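Local coordinates for putative chemotaxis protein (Desulfovibrio vulgaris str. Hildenborough, PDB 3H4Y) that is a putative CheX-like chemotaxis protein, probably a phosphatase that removes the phosphoryl group from the response regulator CheY, as its family relatives do, at residues 62-76 / 87-99. Sequence-based numbering, arbitrary orientation. Where two conformers were deposited one is given.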
ATOM      1  N   VAL A  62      -3.710   0.694   8.067  1.00  9.49           N
ATOM      2  CA  VAL A  62      -4.863   0.442   8.935  1.00  8.81           C
ATOM      3  C   VAL A  62      -5.699  -0.634   8.238  1.00  7.69           C
ATOM      4  O   VAL A  62      -6.021  -0.488   7.052  1.00  8.99           O
ATOM      5  CB  VAL A  62      -5.710   1.708   9.157  1.00  9.60           C
ATOM      6  CG1 VAL A  62      -6.749   1.466  10.294  1.00 11.52           C
ATOM      7  CG2 VAL A  62      -4.816   2.872   9.554  1.00 11.11           C
ATOM      8  N   THR A  63      -6.033  -1.699   8.960  1.00  8.44           N
ATOM      9  CA  THR A  63      -6.764  -2.852   8.439  1.00  6.44           C
ATOM     10  C   THR A  63      -7.986  -3.087   9.316  1.00  7.77           C
ATOM     11  O   THR A  63      -7.873  -3.316  10.519  1.00  9.05           O
ATOM     12  CB  THR A  63      -5.865  -4.097   8.439  1.00  7.56           C
ATOM     13  OG1 THR A  63      -4.750  -3.853   7.556  1.00  8.62           O
ATOM     14  CG2 THR A  63      -6.635  -5.356   8.055  1.00  9.17           C
ATOM     15  N   PHE A  64      -9.142  -3.050   8.685  1.00  8.21           N
ATOM     16  CA  PHE A  64     -10.415  -3.137   9.362  1.00  8.88           C
ATOM     17  C   PHE A  64     -11.146  -4.434   9.050  1.00  9.38           C
ATOM     18  O   PHE A  64     -11.122  -4.911   7.908  1.00 10.02           O
ATOM     19  CB  PHE A  64     -11.351  -2.018   8.844  1.00  9.32           C
ATOM     20  CG  PHE A  64     -10.956  -0.606   9.191  1.00  9.19           C
ATOM     21  CD1 PHE A  64     -10.099   0.126   8.371  1.00 12.44           C
ATOM     22  CD2 PHE A  64     -11.473   0.003  10.319  1.00  9.88           C
ATOM     23  CE1 PHE A  64      -9.768   1.467   8.726  1.00 14.13           C
ATOM     24  CE2 PHE A  64     -11.146   1.340  10.663  1.00 14.63           C
ATOM     25  CZ  PHE A  64     -10.271   2.027   9.887  1.00 13.92           C
ATOM     26  N   THR A  65     -11.886  -4.954  10.035  1.00 10.12           N
ATOM     27  CA  THR A  65     -12.903  -5.956   9.762  1.00  9.26           C
ATOM     28  C   THR A  65     -14.049  -5.248   9.028  1.00 10.53           C
ATOM     29  O   THR A  65     -14.274  -4.034   9.147  1.00  8.48           O
ATOM     30  CB  THR A  65     -13.463  -6.667  11.011  1.00 10.62           C
ATOM     31  OG1 THR A  65     -14.206  -5.750  11.806  1.00 12.46           O
ATOM     32  CG2 THR A  65     -12.330  -7.307  11.829  1.00 11.72           C
ATOM     33  N   LYS A  66     -14.773  -6.020   8.244  1.00  9.50           N
ATOM     34  CA  LYS A  66     -15.866  -5.473   7.467  1.00 11.05           C
ATOM     35  C   LYS A  66     -16.908  -4.729   8.343  1.00  9.96           C
ATOM     36  O   LYS A  66     -17.346  -3.595   8.023  1.00 10.28           O
ATOM     37  CB  LYS A  66     -16.514  -6.610   6.655  1.00 12.16           C
ATOM     38  CG  LYS A  66     -17.624  -6.139   5.773  1.00 20.22           C
ATOM     39  CD  LYS A  66     -18.312  -7.327   5.076  1.00 26.60           C
ATOM     40  CE  LYS A  66     -17.334  -8.161   4.254  1.00 30.16           C
ATOM     41  NZ  LYS A  66     -18.047  -9.222   3.466  1.00 33.64           N
ATOM     42  N   SER A  67     -17.314  -5.329   9.457  1.00  8.94           N
ATOM     43  CA  SER A  67     -18.325  -4.707  10.289  1.00  9.91           C
ATOM     44  C   SER A  67     -17.802  -3.405  10.874  1.00  9.47           C
ATOM     45  O   SER A  67     -18.536  -2.435  10.999  1.00  9.82           O
ATOM     46  CB  SER A  67     -18.801  -5.635  11.407  1.00 13.67           C
ATOM     47  OG  SER A  67     -17.745  -6.020  12.245  1.00 16.75           O
ATOM     48  N   CYS A  68     -16.505  -3.377  11.178  1.00  9.07           N
ATOM     49  CA  CYS A  68     -15.897  -2.182  11.750  1.00  9.88           C
ATOM     50  C   CYS A  68     -15.896  -1.041  10.716  1.00 11.02           C
ATOM     51  O   CYS A  68     -16.260   0.100  11.029  1.00  9.79           O
ATOM     52  CB  CYS A  68     -14.478  -2.506  12.230  1.00  9.19           C
ATOM     53  SG  CYS A  68     -13.727  -1.159  13.175  1.00 11.89           S
ATOM     54  N   ALA A  69     -15.540  -1.379   9.465  1.00 10.30           N
ATOM     55  CA  ALA A  69     -15.465  -0.392   8.381  1.00 11.43           C
ATOM     56  C   ALA A  69     -16.850   0.142   8.037  1.00 10.60           C
ATOM     57  O   ALA A  69     -17.017   1.335   7.809  1.00 10.16           O
ATOM     58  CB  ALA A  69     -14.829  -1.015   7.159  1.00 11.85           C
ATOM     59  N   ILE A  70     -17.851  -0.734   7.995  1.00  9.58           N
ATOM     60  CA  ILE A  70     -19.222  -0.295   7.687  1.00 11.63           C
ATOM     61  C   ILE A  70     -19.693   0.732   8.719  1.00 10.96           C
ATOM     62  O   ILE A  70     -20.250   1.781   8.372  1.00 10.16           O
ATOM     63  CB  ILE A  70     -20.201  -1.480   7.601  1.00 12.49           C
ATOM     64  CG1 ILE A  70     -19.905  -2.310   6.355  1.00 17.23           C
ATOM     65  CG2 ILE A  70     -21.657  -0.994   7.561  1.00 14.38           C
ATOM     66  CD1 ILE A  70     -20.609  -3.699   6.360  1.00 21.48           C
ATOM     67  N   ALA A  71     -19.442   0.467  10.002  1.00 10.72           N
ATOM     68  CA  ALA A  71     -19.835   1.383  11.044  1.00 10.93           C
ATOM     69  C   ALA A  71     -19.072   2.677  10.999  1.00 10.01           C
ATOM     70  O   ALA A  71     -19.636   3.763  11.280  1.00 11.08           O
ATOM     71  CB  ALA A  71     -19.652   0.705  12.433  1.00 12.32           C
ATOM     72  N   LEU A  72     -17.798   2.588  10.646  1.00  9.65           N
ATOM     73  CA  LEU A  72     -16.975   3.776  10.445  1.00 11.87           C
ATOM     74  C   LEU A  72     -17.567   4.681   9.373  1.00 12.13           C
ATOM     75  O   LEU A  72     -17.721   5.875   9.572  1.00 11.77           O
ATOM     76  CB  LEU A  72     -15.572   3.370  10.019  1.00 12.49           C
ATOM     77  CG  LEU A  72     -14.640   4.501   9.620  1.00 15.08           C
ATOM     78  CD1 LEU A  72     -14.168   5.174  10.915  1.00 15.22           C
ATOM     79  CD2 LEU A  72     -13.463   3.978   8.848  1.00 13.61           C
ATOM     80  N   VAL A  73     -17.906   4.096   8.232  1.00 11.25           N
ATOM     81  CA  VAL A  73     -18.429   4.882   7.124  1.00 12.60           C
ATOM     82  C   VAL A  73     -19.772   5.506   7.475  1.00 13.74           C
ATOM     83  O   VAL A  73     -20.027   6.697   7.197  1.00 15.73           O
ATOM     84  CB  VAL A  73     -18.489   4.033   5.798  1.00 17.32           C
ATOM     85  CG1 VAL A  73     -19.189   4.839   4.701  1.00 24.57           C
ATOM     86  CG2 VAL A  73     -17.099   3.614   5.402  1.00 21.52           C
ATOM     87  N   LYS A  74     -20.634   4.751   8.150  1.00 13.10           N
ATOM     88  CA  LYS A  74     -21.893   5.316   8.619  1.00 16.91           C
ATOM     89  C   LYS A  74     -21.643   6.482   9.577  1.00 14.81           C
ATOM     90  O   LYS A  74     -22.321   7.502   9.512  1.00 15.58           O
ATOM     91  CB  LYS A  74     -22.735   4.255   9.320  1.00 18.12           C
ATOM     92  CG  LYS A  74     -23.329   3.228   8.396  1.00 27.33           C
ATOM     93  CD  LYS A  74     -24.101   2.162   9.200  1.00 34.43           C
ATOM     94  CE  LYS A  74     -24.608   1.026   8.306  1.00 42.88           C
ATOM     95  NZ  LYS A  74     -25.027  -0.181   9.113  1.00 45.86           N
ATOM     96  N   GLY A  75     -20.690   6.337  10.499  1.00 11.53           N
ATOM     97  CA  GLY A  75     -20.401   7.440  11.423  1.00 11.01           C
ATOM     98  C   GLY A  75     -19.891   8.694  10.721  1.00 14.92           C
ATOM     99  O   GLY A  75     -20.210   9.820  11.126  1.00 17.30           O
HETATM  100  N   MSE A  76     -19.106   8.498   9.671  1.00 15.05           N
HETATM  101  CA  MSE A  76     -18.506   9.618   8.922  1.00 15.56           C
HETATM  102  C   MSE A  76     -19.472  10.329   7.991  1.00 19.39           C
HETATM  103  O   MSE A  76     -19.448  11.565   7.872  1.00 16.15           O
HETATM  104  CB  MSE A  76     -17.327   9.139   8.108  1.00 17.07           C
HETATM  105  CG  MSE A  76     -16.177   8.768   8.958  1.00 16.69           C
HETATM  106 SE   MSE A  76     -14.648   8.034   8.006  0.75 12.86          SE
HETATM  107  CE  MSE A  76     -14.060   9.611   7.114  1.00 20.80           C
ATOM    108  N   ASP A  87     -17.686   5.046  -1.204  1.00 17.21           N
ATOM    109  CA  ASP A  87     -17.657   5.713   0.099  1.00 15.80           C
ATOM    110  C   ASP A  87     -16.784   5.039   1.119  1.00 16.50           C
ATOM    111  O   ASP A  87     -16.148   5.739   1.938  1.00 19.30           O
ATOM    112  CB  ASP A  87     -19.053   5.818   0.703  1.00 19.01           C
ATOM    113  CG  ASP A  87     -19.946   6.807  -0.038  1.00 19.09           C
ATOM    114  OD1 ASP A  87     -19.473   7.567  -0.916  1.00 23.26           O
ATOM    115  OD2 ASP A  87     -21.154   6.795   0.309  1.00 26.23           O
ATOM    116  N   THR A  88     -16.802   3.707   1.158  1.00 13.86           N
ATOM    117  CA  THR A  88     -15.970   2.968   2.088  1.00 14.39           C
ATOM    118  C   THR A  88     -14.504   3.236   1.704  1.00 14.47           C
ATOM    119  O   THR A  88     -13.686   3.468   2.580  1.00 14.63           O
ATOM    120  CB  THR A  88     -16.311   1.467   2.096  1.00 15.60           C
ATOM    121  OG1 THR A  88     -17.684   1.302   2.499  1.00 21.04           O
ATOM    122  CG2 THR A  88     -15.420   0.699   3.054  1.00 17.58           C
ATOM    123  N   LYS A  89     -14.191   3.224   0.410  1.00 13.09           N
ATOM    124  CA  LYS A  89     -12.827   3.497  -0.056  1.00 10.27           C
ATOM    125  C   LYS A  89     -12.366   4.888   0.364  1.00 11.35           C
ATOM    126  O   LYS A  89     -11.270   5.058   0.924  1.00 12.19           O
ATOM    127  CB  LYS A  89     -12.707   3.358  -1.584  1.00 10.17           C
ATOM    128  CG  LYS A  89     -12.852   1.940  -2.114  1.00 14.71           C
ATOM    129  CD  LYS A  89     -12.714   1.952  -3.623  1.00 13.92           C
ATOM    130  CE  LYS A  89     -13.104   0.642  -4.244  1.00 16.45           C
ATOM    131  NZ  LYS A  89     -12.662   0.606  -5.672  1.00 12.47           N
ATOM    132  N   ASP A  90     -13.175   5.883   0.034  1.00 12.36           N
ATOM    133  CA  ASP A  90     -12.799   7.280   0.294  1.00 14.58           C
ATOM    134  C   ASP A  90     -12.695   7.530   1.775  1.00 16.48           C
ATOM    135  O   ASP A  90     -11.725   8.169   2.208  1.00 16.39           O
ATOM    136  CB  ASP A  90     -13.778   8.258  -0.360  1.00 17.78           C
ATOM    137  CG  ASP A  90     -13.743   8.207  -1.869  1.00 22.47           C
ATOM    138  OD1 ASP A  90     -12.777   7.672  -2.478  1.00 22.09           O
ATOM    139  OD2 ASP A  90     -14.688   8.754  -2.458  1.00 28.14           O
ATOM    140  N   ALA A  91     -13.618   6.983   2.556  1.00 14.78           N
ATOM    141  CA  ALA A  91     -13.604   7.109   4.015  1.00 17.74           C
ATOM    142  C   ALA A  91     -12.381   6.455   4.673  1.00 16.51           C
ATOM    143  O   ALA A  91     -11.722   7.121   5.488  1.00 13.80           O
ATOM    144  CB  ALA A  91     -14.864   6.512   4.616  1.00 20.92           C
ATOM    145  N   VAL A  92     -12.109   5.174   4.361  1.00 12.66           N
ATOM    146  CA  VAL A  92     -10.946   4.468   4.883  1.00 11.96           C
ATOM    147  C   VAL A  92      -9.685   5.203   4.443  1.00 11.78           C
ATOM    148  O   VAL A  92      -8.779   5.361   5.234  1.00 11.67           O
ATOM    149  CB  VAL A  92     -10.916   2.956   4.518  1.00 13.39           C
ATOM    150  CG1 VAL A  92      -9.650   2.302   4.931  1.00 14.28           C
ATOM    151  CG2 VAL A  92     -12.106   2.256   5.231  1.00 16.87           C
ATOM    152  N   GLY A  93      -9.622   5.627   3.184  1.00 11.90           N
ATOM    153  CA  GLY A  93      -8.460   6.394   2.718  1.00  9.71           C
ATOM    154  C   GLY A  93      -8.258   7.691   3.514  1.00 11.20           C
ATOM    155  O   GLY A  93      -7.140   7.999   3.935  1.00 10.75           O
ATOM    156  N   GLU A  94      -9.352   8.437   3.710  1.00 10.62           N
ATOM    157  CA  GLU A  94      -9.287   9.696   4.429  1.00 10.93           C
ATOM    158  C   GLU A  94      -8.873   9.498   5.870  1.00 11.03           C
ATOM    159  O   GLU A  94      -8.062  10.289   6.397  1.00 11.51           O
ATOM    160  CB  GLU A  94     -10.618  10.443   4.380  1.00 14.46           C
ATOM    161  CG  GLU A  94     -10.884  11.044   3.029  1.00 22.89           C
ATOM    162  CD  GLU A  94     -12.323  11.480   2.857  1.00 31.04           C
ATOM    163  OE1 GLU A  94     -13.023  11.635   3.899  1.00 27.54           O
ATOM    164  OE2 GLU A  94     -12.736  11.647   1.683  1.00 38.79           O
ATOM    165  N   VAL A  95      -9.485   8.528   6.551  1.00 10.33           N
ATOM    166  CA  VAL A  95      -9.113   8.245   7.925  1.00 11.35           C
ATOM    167  C   VAL A  95      -7.629   7.891   8.043  1.00 13.12           C
ATOM    168  O   VAL A  95      -6.897   8.388   8.921  1.00 11.00           O
ATOM    169  CB  VAL A  95      -9.991   7.104   8.520  1.00 15.67           C
ATOM    170  CG1 VAL A  95      -9.316   6.428   9.710  1.00 20.35           C
ATOM    171  CG2 VAL A  95     -11.298   7.660   8.911  1.00 15.92           C
ATOM    172  N   THR A  96      -7.159   7.055   7.136  1.00 10.30           N
ATOM    173  CA  THR A  96      -5.758   6.649   7.132  1.00  9.51           C
ATOM    174  C   THR A  96      -4.839   7.813   6.843  1.00  9.98           C
ATOM    175  O   THR A  96      -3.798   7.960   7.482  1.00 10.86           O
ATOM    176  CB  THR A  96      -5.525   5.461   6.193  1.00 11.61           C
ATOM    177  OG1 THR A  96      -6.406   4.405   6.616  1.00 12.02           O
ATOM    178  CG2 THR A  96      -4.087   4.972   6.282  1.00  9.31           C
ATOM    179  N   ASN A  97      -5.199   8.640   5.875  1.00  7.16           N
ATOM    180  CA  ASN A  97      -4.438   9.846   5.585  1.00  8.61           C
ATOM    181  C   ASN A  97      -4.310  10.766   6.817  1.00  8.09           C
ATOM    182  O   ASN A  97      -3.209  11.318   7.060  1.00  9.23           O
ATOM    183  CB  ASN A  97      -5.070  10.597   4.445  1.00  9.52           C
ATOM    184  CG  ASN A  97      -4.178  11.644   3.932  1.00 19.42           C
ATOM    185  OD1 ASN A  97      -4.443  12.840   4.097  1.00 28.87           O
ATOM    186  ND2 ASN A  97      -3.088  11.224   3.349  1.00 18.48           N
HETATM  187  N   MSE A  98      -5.381  10.957   7.586  1.00  8.87           N
HETATM  188  CA  MSE A  98      -5.302  11.819   8.779  0.67  7.87           C
HETATM  189  C   MSE A  98      -4.558  11.183   9.942  1.00  8.62           C
HETATM  190  O   MSE A  98      -3.912  11.856  10.701  1.00  9.83           O
HETATM  191  CB  MSE A  98      -6.691  12.289   9.180  0.67 10.86           C
HETATM  192  CG  MSE A  98      -7.307  13.155   8.095  0.67 10.93           C
HETATM  193 SE   MSE A  98      -6.193  14.661   7.516  0.50 18.39          SE
HETATM  194  CE  MSE A  98      -5.670  15.267   9.229  0.67  3.83           C
ATOM    195  N   ILE A  99      -4.668   9.871  10.070  1.00  8.78           N
ATOM    196  CA  ILE A  99      -3.876   9.151  11.083  1.00  8.58           C
ATOM    197  C   ILE A  99      -2.411   9.316  10.729  1.00  8.65           C
ATOM    198  O   ILE A  99      -1.575   9.642  11.610  1.00  9.19           O
ATOM    199  CB  ILE A  99      -4.261   7.681  11.189  1.00 10.12           C
ATOM    200  CG1 ILE A  99      -5.632   7.596  11.855  1.00 12.70           C
ATOM    201  CG2 ILE A  99      -3.184   6.882  11.994  1.00 10.49           C
ATOM    202  CD1 ILE A  99      -6.208   6.200  11.920  1.00 13.74           C
TER
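Val73 and Met76, one turn apart on helix 66-76, press onto the small side chain of Ala91, and the two helices cross there almost at right angles (87°). Val73 sends CG2 to the backbone of helix 87-99, 3.6 Å from Thr88 CA, and its other branch, CG1, touches Asp87 CB, the two side chains crossing at about a right angle. Ala91 CB sits between Val73 and Met76, 3.7 Å from Val73 CG2 and equally close to the selenium of Met76. That selenomethionine chain runs out straight to SE, bringing it 3.5 Å from Val95 CG2, and the bend at its last torsion (chi3 70°) then turns CE over helix 87-99, near Ala91 O and Glu94 OE1. Leu72 CD2 meets Val92 and Val95 more loosely.

On the sheet side of helix 87-99 lies strand 62-64 of the antiparallel sheet. The side chains of Phe64 and Val92 run antiparallel past one another, and Val92 CG1 comes obliquely to the ring, 3.9 Å from Phe64 CE1, while Cys68 SG sits in the ring plane at its edge and Phe149 meets the ring from the neighbouring strand. Val62 CG2 rests 3.7 Å from Thr96 OG1. This hydroxyl, anti to its own carbonyl carbon (chi1 -56°), donates back to Val92 O at 2.9 Å; Thr96 N reaches the same oxygen from the opposite face. Thr88 OG1 is likewise bonded within its helix, to Ile84 O. With both threonine hydroxyls spent on their own helix, the contact between the segments is carried by apolar shape-fitting, joining the crossed helices to the sheet in a buried core.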